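Cysteine synthase 3 (Entamoeba histolytica, PDB 6KR5) catalyses, with pyridoxal 5'-phosphate as cofactor, the formation of L-cysteine from O-acetyl-L-serine and sulfide, with release of acetate. Local coordinates at the interface of chains A and B. Sequence-based numbering; all coordinates share one arbitrary frame. Chains: chain A/B, Cysteine synthase 3.

The interface of chains A and B. Residues chain A 18-19, 63, 67, 100; chain B 4-6.
The rim of the A:Phe63 ring meets B:Ile4 and B:Ile6 of the extended N-terminal segment of chain B, and that of A:Phe100 meets B:Ile4. At A:Phe63, A:Tyr67 CB of the same helix (58-72) lies over one face, offset toward the rim, A:Leu18 CD1 sits at the edge in plane, and the far end of the ring meets both partners: CE2 is 3.7 Å from B:Ile6 CG2, and CZ is 3.8 Å from B:Ile4 CG2. A:Leu18 CD1 also packs on one face of A:Phe100, 3.7 Å above the plane, so one methyl supports both rings from within chain A. The A:Phe100 ring and B:Ile4 approach tip to tip, with CE1 3.4 Å from the terminal methyl CD1. B:Ile4 serves both phenylalanines because its branches diverge: CG1 is anti to the carbonyl carbon (chi1 -66°) and its extended arm carries CD1 to A:Phe100, while CG2 turns to A:Phe63. With 99 Å² hidden by chain A, B:Ile4 loses more surface to the partner than any other residue of the patch.

The polar contacts across the patch are long. The B:Ile4 backbone N points to the A:Tyr67 phenol OH at 3.4 Å, and the B:Thr5 N to the A:Glu19 carboxylate OE2 at 3.3 Å (150° at the hydrogen); both hydrogen bonds are weak. The aliphatic stem of A:Glu19 runs past the B:Thr5 carbonyl, its CG 3.3 Å from that O. With both hydrogen bonds weak and the isoleucine methyls packed against the rings, apolar packing appears to dominate. The patch seats the N-terminal segment of one subunit against the other, and its two-fold twin repeats the contact with the chains exchanged, consistent with the dimer typical of this enzyme family.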
loop_
_atom_site.group_PDB
_atom_site.type_symbol
_atom_site.label_atom_id
_atom_site.label_comp_id
_atom_site.label_asym_id
_atom_site.label_seq_id
_atom_site.Cartn_x
_atom_site.Cartn_y
_atom_site.Cartn_z
ATOM N N LEU A 18 7.288 10.111 6.815
ATOM C CA LEU A 18 7.407 11.011 5.673
ATOM C C LEU A 18 8.691 10.754 4.897
ATOM O O LEU A 18 8.746 11.004 3.688
ATOM C CB LEU A 18 7.349 12.472 6.133
ATOM C CG LEU A 18 6.141 12.847 6.993
ATOM C CD1 LEU A 18 6.145 14.358 7.334
ATOM C CD2 LEU A 18 4.842 12.470 6.298
ATOM N N GLU A 19 9.736 10.264 5.576
ATOM C CA GLU A 19 10.986 9.971 4.880
ATOM C C GLU A 19 10.881 8.774 3.947
ATOM O O GLU A 19 11.786 8.576 3.131
ATOM C CB GLU A 19 12.107 9.761 5.895
ATOM C CG GLU A 19 12.393 11.056 6.659
ATOM C CD GLU A 19 13.787 11.085 7.242
ATOM O OE1 GLU A 19 14.255 10.037 7.727
ATOM O OE2 GLU A 19 14.415 12.165 7.197
ATOM N N PHE A 63 2.883 16.288 1.335
ATOM C CA PHE A 63 4.138 16.522 2.038
ATOM C C PHE A 63 4.762 17.842 1.605
ATOM O O PHE A 63 5.093 18.693 2.442
ATOM C CB PHE A 63 5.122 15.374 1.798
ATOM C CG PHE A 63 6.505 15.662 2.322
ATOM C CD1 PHE A 63 6.766 15.588 3.678
ATOM C CD2 PHE A 63 7.516 16.073 1.468
ATOM C CE1 PHE A 63 8.027 15.881 4.175
ATOM C CE2 PHE A 63 8.779 16.369 1.958
ATOM C CZ PHE A 63 9.031 16.278 3.316
ATOM N N TYR A 67 5.436 20.993 3.934
ATOM C CA TYR A 67 6.849 21.198 4.234
ATOM C C TYR A 67 7.336 22.558 3.739
ATOM O O TYR A 67 7.971 23.310 4.487
ATOM C CB TYR A 67 7.659 20.057 3.611
ATOM C CG TYR A 67 9.145 20.083 3.878
ATOM C CD1 TYR A 67 9.642 20.210 5.168
ATOM C CD2 TYR A 67 10.052 19.949 2.836
ATOM C CE1 TYR A 67 11.007 20.216 5.410
ATOM C CE2 TYR A 67 11.416 19.954 3.068
ATOM C CZ TYR A 67 11.887 20.091 4.354
ATOM O OH TYR A 67 13.246 20.097 4.582
ATOM N N PHE A 100 4.117 16.370 11.059
ATOM C CA PHE A 100 4.583 17.724 11.338
ATOM C C PHE A 100 3.899 18.329 12.556
ATOM O O PHE A 100 4.387 19.334 13.090
ATOM C CB PHE A 100 4.341 18.638 10.139
ATOM C CG PHE A 100 5.331 18.474 9.018
ATOM C CD1 PHE A 100 6.677 18.729 9.212
ATOM C CD2 PHE A 100 4.904 18.098 7.754
ATOM C CE1 PHE A 100 7.575 18.600 8.173
ATOM C CE2 PHE A 100 5.795 17.967 6.710
ATOM C CZ PHE A 100 7.133 18.216 6.911
ATOM N N ILE B 4 14.437 17.318 6.228
ATOM C CA ILE B 4 13.734 16.050 6.070
ATOM C C ILE B 4 14.061 15.485 4.697
ATOM O O ILE B 4 13.713 16.086 3.673
ATOM C CB ILE B 4 12.218 16.208 6.242
ATOM C CG1 ILE B 4 11.903 16.615 7.679
ATOM C CG2 ILE B 4 11.498 14.916 5.872
ATOM C CD1 ILE B 4 10.464 16.922 7.910
ATOM N N THR B 5 14.713 14.328 4.675
ATOM C CA THR B 5 15.150 13.681 3.444
ATOM C C THR B 5 14.175 12.557 3.115
ATOM O O THR B 5 14.092 11.572 3.854
ATOM C CB THR B 5 16.566 13.137 3.613
ATOM O OG1 THR B 5 17.439 14.202 4.016
ATOM C CG2 THR B 5 17.067 12.529 2.318
ATOM N N ILE B 6 13.446 12.692 2.003
ATOM C CA ILE B 6 12.543 11.617 1.595
ATOM C C ILE B 6 13.332 10.582 0.804
ATOM O O ILE B 6 14.566 10.625 0.765
ATOM C CB ILE B 6 11.328 12.149 0.809
ATOM C CG1 ILE B 6 11.742 12.709 -0.553
ATOM C CG2 ILE B 6 10.606 13.214 1.628
ATOM C CD1 ILE B 6 10.547 13.031 -1.438
#